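PDB 3DR8: yncA, which binds acetyl coenzyme A and, as a member of the GNAT family, probably transfers its acetyl group to an acceptor substrate. Local coordinates for residues 82-87 / 117-122. Numbering follows the deposited sequence.
Sequences YTVEHS and HVMVAG. With ACO (acetyl coenzyme *a), chain H.
Just ahead of the paired strands, Tyr82 and His117 meet at the start of a pairing that comes apart toward the acetyl group: the splayed parallel strands characteristic of GNAT acetyltransferases, here 83-90 and 118-124. At the closed end Tyr82 O is gripped twice, by His117 N at 2.7 Å and by Val118 N. Val84 N donates to Val118 O, and Val120 N reaches Val84 O at 2.8 Å. The last direct link, His86 N to Val120 O, is weak at 3.4 Å. Beyond it a water spans the gap, donating to His86 O and accepting from Gly122 N. The short strand axes cross at -41°, the twist of a parallel pair.

Apolar packing differs on the two faces. Thr83 CG2, anti to its own N (the OG1 chi1 being -61°), meets Val120 CG2 at 3.6 Å, and its OG1 turns to Val148 O of the second subunit. On the reverse face Val84 and Met119, a selenomethionine, run side by side. The bend at chi3 (73°) brings Met119 CE over one face of the His86 imidazole, a CH-pi contact 4.0 Å from the centroid. Ala121 CB approaches the same ring obliquely at NE2, and lies 3.6 Å from CH3, the acetyl methyl of the cofactor. His86 and Ala121 thus help to line the acetyl end of the cleft.

The pair closes the beta-alpha-beta unit whose helix 99-113 covers Met119 and His86 through Ile108 and Leu104. Strands 64-73 and 154-164 flank it within the mixed sheet, and the face bearing Thr83, Val118 and Val120 packs against the second subunit.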
ATOM      1  N   TYR A  82      -8.254  -2.471 -10.900  1.00 16.67           N
ATOM      2  CA  TYR A  82      -9.576  -2.991 -10.500  1.00 16.50           C
ATOM      3  C   TYR A  82      -9.702  -3.183  -8.988  1.00 15.82           C
ATOM      4  O   TYR A  82     -10.672  -3.782  -8.523  1.00 16.62           O
ATOM      5  CB  TYR A  82      -9.901  -4.291 -11.253  1.00 16.99           C
ATOM      6  CG  TYR A  82      -9.807  -4.110 -12.752  1.00 19.53           C
ATOM      7  CD1 TYR A  82      -8.713  -4.592 -13.461  1.00 19.77           C
ATOM      8  CD2 TYR A  82     -10.782  -3.392 -13.445  1.00 20.49           C
ATOM      9  CE1 TYR A  82      -8.601  -4.394 -14.857  1.00 21.31           C
ATOM     10  CE2 TYR A  82     -10.696  -3.192 -14.830  1.00 23.94           C
ATOM     11  CZ  TYR A  82      -9.597  -3.682 -15.525  1.00 21.64           C
ATOM     12  OH  TYR A  82      -9.526  -3.498 -16.896  1.00 21.51           O
ATOM     13  N   THR A  83      -8.689  -2.744  -8.238  1.00 14.58           N
ATOM     14  CA  THR A  83      -8.731  -2.808  -6.791  1.00 14.22           C
ATOM     15  C   THR A  83      -8.825  -1.413  -6.192  1.00 14.66           C
ATOM     16  O   THR A  83      -8.004  -0.563  -6.497  1.00 15.12           O
ATOM     17  CB  THR A  83      -7.491  -3.515  -6.253  1.00 14.49           C
ATOM     18  OG1 THR A  83      -7.458  -4.864  -6.758  1.00 14.27           O
ATOM     19  CG2 THR A  83      -7.473  -3.517  -4.705  1.00 15.90           C
ATOM     20  N   VAL A  84      -9.802  -1.192  -5.316  1.00 15.48           N
ATOM     21  CA  VAL A  84      -9.920   0.091  -4.634  1.00 15.79           C
ATOM     22  C   VAL A  84      -9.714  -0.106  -3.159  1.00 17.21           C
ATOM     23  O   VAL A  84     -10.028  -1.171  -2.586  1.00 17.35           O
ATOM     24  CB  VAL A  84     -11.255   0.823  -4.927  1.00 15.38           C
ATOM     25  CG1 VAL A  84     -11.342   1.188  -6.411  1.00 14.61           C
ATOM     26  CG2 VAL A  84     -12.438  -0.010  -4.554  1.00 15.99           C
ATOM     27  N   GLU A  85      -9.187   0.935  -2.528  1.00 16.62           N
ATOM     28  CA  GLU A  85      -9.183   0.978  -1.089  1.00 16.72           C
ATOM     29  C   GLU A  85     -10.171   2.063  -0.615  1.00 17.25           C
ATOM     30  O   GLU A  85     -10.080   3.230  -1.008  1.00 16.70           O
ATOM     31  CB  GLU A  85      -7.773   1.204  -0.566  1.00 15.87           C
ATOM     32  CG  GLU A  85      -7.673   1.226   0.980  1.00 17.13           C
ATOM     33  CD  GLU A  85      -6.219   1.313   1.464  1.00 18.46           C
ATOM     34  OE1 GLU A  85      -5.465   2.145   0.900  1.00 21.48           O
ATOM     35  OE2 GLU A  85      -5.820   0.554   2.386  1.00 18.32           O
ATOM     36  N   HIS A  86     -11.107   1.658   0.232  1.00 16.55           N
ATOM     37  CA  HIS A  86     -12.186   2.544   0.651  1.00 17.25           C
ATOM     38  C   HIS A  86     -12.047   3.012   2.093  1.00 17.39           C
ATOM     39  O   HIS A  86     -11.230   2.506   2.886  1.00 16.50           O
ATOM     40  CB  HIS A  86     -13.532   1.831   0.480  1.00 16.60           C
ATOM     41  CG  HIS A  86     -13.650   0.619   1.345  1.00 16.79           C
ATOM     42  ND1 HIS A  86     -14.194   0.668   2.608  1.00 18.92           N
ATOM     43  CD2 HIS A  86     -13.185  -0.640   1.180  1.00 13.79           C
ATOM     44  CE1 HIS A  86     -14.115  -0.528   3.165  1.00 15.07           C
ATOM     45  NE2 HIS A  86     -13.505  -1.338   2.318  1.00 20.04           N
ATOM     46  N   SER A  87     -12.871   3.985   2.439  1.00 17.60           N
ATOM     47  CA  SER A  87     -12.930   4.414   3.813  1.00 19.49           C
ATOM     48  C   SER A  87     -14.342   4.881   4.174  1.00 19.38           C
ATOM     49  O   SER A  87     -15.101   5.330   3.311  1.00 18.05           O
ATOM     50  CB  SER A  87     -11.903   5.518   4.037  1.00 20.27           C
ATOM     51  OG  SER A  87     -12.152   6.606   3.183  1.00 25.86           O
ATOM     52  N   HIS A 117     -13.081  -4.963  -9.037  1.00 17.28           N
ATOM     53  CA  HIS A 117     -13.043  -6.397  -8.730  1.00 16.19           C
ATOM     54  C   HIS A 117     -12.877  -6.658  -7.229  1.00 16.03           C
ATOM     55  O   HIS A 117     -13.422  -7.641  -6.689  1.00 15.45           O
ATOM     56  CB  HIS A 117     -11.913  -7.061  -9.518  1.00 16.57           C
ATOM     57  CG  HIS A 117     -11.858  -8.549  -9.376  1.00 15.50           C
ATOM     58  ND1 HIS A 117     -12.871  -9.376  -9.814  1.00 17.84           N
ATOM     59  CD2 HIS A 117     -10.904  -9.363  -8.868  1.00 18.09           C
ATOM     60  CE1 HIS A 117     -12.547 -10.635  -9.578  1.00 15.87           C
ATOM     61  NE2 HIS A 117     -11.368 -10.653  -8.991  1.00 15.94           N
ATOM     62  N   VAL A 118     -12.100  -5.802  -6.565  1.00 15.38           N
ATOM     63  CA  VAL A 118     -11.776  -6.001  -5.152  1.00 15.08           C
ATOM     64  C   VAL A 118     -11.856  -4.670  -4.422  1.00 15.01           C
ATOM     65  O   VAL A 118     -11.419  -3.635  -4.940  1.00 14.56           O
ATOM     66  CB  VAL A 118     -10.371  -6.702  -4.913  1.00 15.22           C
ATOM     67  CG1 VAL A 118     -10.067  -6.857  -3.381  1.00 13.84           C
ATOM     68  CG2 VAL A 118     -10.322  -8.091  -5.544  1.00 15.40           C
HETATM   69  N   MSE A 119     -12.452  -4.708  -3.244  1.00 15.14           N
HETATM   70  CA  MSE A 119     -12.334  -3.633  -2.250  1.00 15.76           C
HETATM   71  C   MSE A 119     -11.421  -4.071  -1.108  1.00 15.31           C
HETATM   72  O   MSE A 119     -11.589  -5.150  -0.552  1.00 15.63           O
HETATM   73  CB  MSE A 119     -13.708  -3.308  -1.662  1.00 15.38           C
HETATM   74  CG  MSE A 119     -14.697  -2.852  -2.701  1.00 16.80           C
HETATM   75 SE   MSE A 119     -16.452  -2.479  -1.980  1.00 19.07          SE
HETATM   76  CE  MSE A 119     -16.138  -0.815  -1.047  1.00 15.11           C
ATOM     77  N   VAL A 120     -10.488  -3.209  -0.754  1.00 15.70           N
ATOM     78  CA  VAL A 120      -9.528  -3.451   0.313  1.00 15.00           C
ATOM     79  C   VAL A 120      -9.791  -2.488   1.463  1.00 15.15           C
ATOM     80  O   VAL A 120      -9.814  -1.259   1.261  1.00 14.69           O
ATOM     81  CB  VAL A 120      -8.043  -3.327  -0.177  1.00 14.80           C
ATOM     82  CG1 VAL A 120      -7.050  -3.328   1.017  1.00 13.09           C
ATOM     83  CG2 VAL A 120      -7.691  -4.463  -1.259  1.00 13.49           C
ATOM     84  N   ALA A 121     -10.011  -3.051   2.645  1.00 15.32           N
ATOM     85  CA  ALA A 121     -10.093  -2.254   3.897  1.00 15.80           C
ATOM     86  C   ALA A 121      -8.781  -2.357   4.700  1.00 16.14           C
ATOM     87  O   ALA A 121      -8.375  -3.452   5.118  1.00 16.71           O
ATOM     88  CB  ALA A 121     -11.274  -2.702   4.736  1.00 15.55           C
ATOM     89  N   GLY A 122      -8.121  -1.223   4.917  1.00 15.32           N
ATOM     90  CA  GLY A 122      -6.966  -1.164   5.819  1.00 14.30           C
ATOM     91  C   GLY A 122      -7.445  -0.748   7.205  1.00 15.18           C
ATOM     92  O   GLY A 122      -7.742   0.426   7.440  1.00 15.90           O
TER
HETATM   93  N1A ACO H1423     -17.021  -3.533  19.368  1.00 39.26           N
HETATM   94  C2A ACO H1423     -17.402  -4.461  18.468  1.00 40.46           C
HETATM   95  N3A ACO H1423     -18.372  -4.184  17.568  1.00 39.88           N
HETATM   96  C4A ACO H1423     -18.978  -2.969  17.554  1.00 38.44           C
HETATM   97  C5A ACO H1423     -18.602  -2.006  18.460  1.00 39.15           C
HETATM   98  C6A ACO H1423     -17.606  -2.299  19.371  1.00 39.65           C
HETATM   99  N6A ACO H1423     -17.262  -1.326  20.253  1.00 39.62           N
HETATM  100  N7A ACO H1423     -19.347  -0.907  18.242  1.00 40.03           N
HETATM  101  C8A ACO H1423     -20.171  -1.172  17.201  1.00 39.50           C
HETATM  102  N9A ACO H1423     -19.948  -2.434  16.811  1.00 39.00           N
HETATM  103  C1B ACO H1423     -20.597  -3.123  15.676  1.00 37.95           C
HETATM  104  C2B ACO H1423     -22.111  -3.046  15.587  1.00 36.60           C
HETATM  105  O2B ACO H1423     -22.740  -3.996  16.476  1.00 37.79           O
HETATM  106  C3B ACO H1423     -22.280  -3.349  14.098  1.00 34.90           C
HETATM  107  O3B ACO H1423     -22.280  -4.752  13.835  1.00 34.51           O
HETATM  108  P3B ACO H1423     -23.210  -5.322  12.639  1.00 35.35           P
HETATM  109  O7A ACO H1423     -22.911  -4.499  11.390  1.00 35.50           O
HETATM  110  O8A ACO H1423     -24.599  -5.038  13.173  1.00 36.77           O
HETATM  111  O9A ACO H1423     -22.871  -6.786  12.585  1.00 35.43           O
HETATM  112  C4B ACO H1423     -21.028  -2.784  13.428  1.00 34.07           C
HETATM  113  O4B ACO H1423     -20.129  -2.480  14.484  1.00 32.92           O
HETATM  114  C5B ACO H1423     -21.270  -1.538  12.570  1.00 31.17           C
HETATM  115  O5B ACO H1423     -22.145  -0.663  13.267  1.00 30.10           O
HETATM  116  P1A ACO H1423     -22.618   0.750  12.690  1.00 25.70           P
HETATM  117  O1A ACO H1423     -23.394   1.431  13.799  1.00 25.68           O
HETATM  118  O2A ACO H1423     -23.165   0.648  11.283  1.00 22.51           O
HETATM  119  O3A ACO H1423     -21.184   1.493  12.618  1.00 25.57           O
HETATM  120  P2A ACO H1423     -20.894   3.055  12.741  1.00 21.80           P
HETATM  121  O4A ACO H1423     -20.436   3.355  14.139  1.00 21.38           O
HETATM  122  O5A ACO H1423     -21.912   3.953  12.083  1.00 22.85           O
HETATM  123  O6A ACO H1423     -19.617   3.089  11.744  1.00 23.75           O
HETATM  124  CBP ACO H1423     -17.226   3.120  11.821  1.00 18.10           C
HETATM  125  CCP ACO H1423     -18.469   2.262  11.948  1.00 17.97           C
HETATM  126  CDP ACO H1423     -16.017   2.272  12.186  1.00 16.55           C
HETATM  127  CEP ACO H1423     -17.116   3.541  10.360  1.00 19.86           C
HETATM  128  CAP ACO H1423     -17.388   4.358  12.732  1.00 16.91           C
HETATM  129  OAP ACO H1423     -17.556   4.042  14.146  1.00 19.47           O
HETATM  130  C9P ACO H1423     -16.281   5.383  12.687  1.00 14.51           C
HETATM  131  O9P ACO H1423     -16.392   6.404  12.034  1.00 13.90           O
HETATM  132  N8P ACO H1423     -15.200   5.182  13.464  1.00 12.90           N
HETATM  133  C7P ACO H1423     -14.027   6.042  13.608  1.00 13.96           C
HETATM  134  C6P ACO H1423     -13.233   6.108  12.275  1.00 15.39           C
HETATM  135  C5P ACO H1423     -12.967   4.689  11.717  1.00 16.93           C
HETATM  136  O5P ACO H1423     -12.447   3.784  12.399  1.00 15.90           O
HETATM  137  N4P ACO H1423     -13.312   4.466  10.443  1.00 15.07           N
HETATM  138  C3P ACO H1423     -13.150   3.180   9.738  1.00 15.45           C
HETATM  139  C2P ACO H1423     -11.675   3.018   9.355  1.00 14.83           C
HETATM  140  S1P ACO H1423     -11.335   1.514   8.474  1.00 17.20           S
HETATM  141  C   ACO H1423     -12.335   1.530   7.004  1.00 16.62           C
HETATM  142  O   ACO H1423     -12.514   2.903   6.626  1.00 15.94           O
HETATM  143  CH3 ACO H1423     -11.768   0.669   5.865  1.00 15.97           C
HETATM  144  O   HOH W   1      -8.959   1.370   4.049  1.00 17.05           O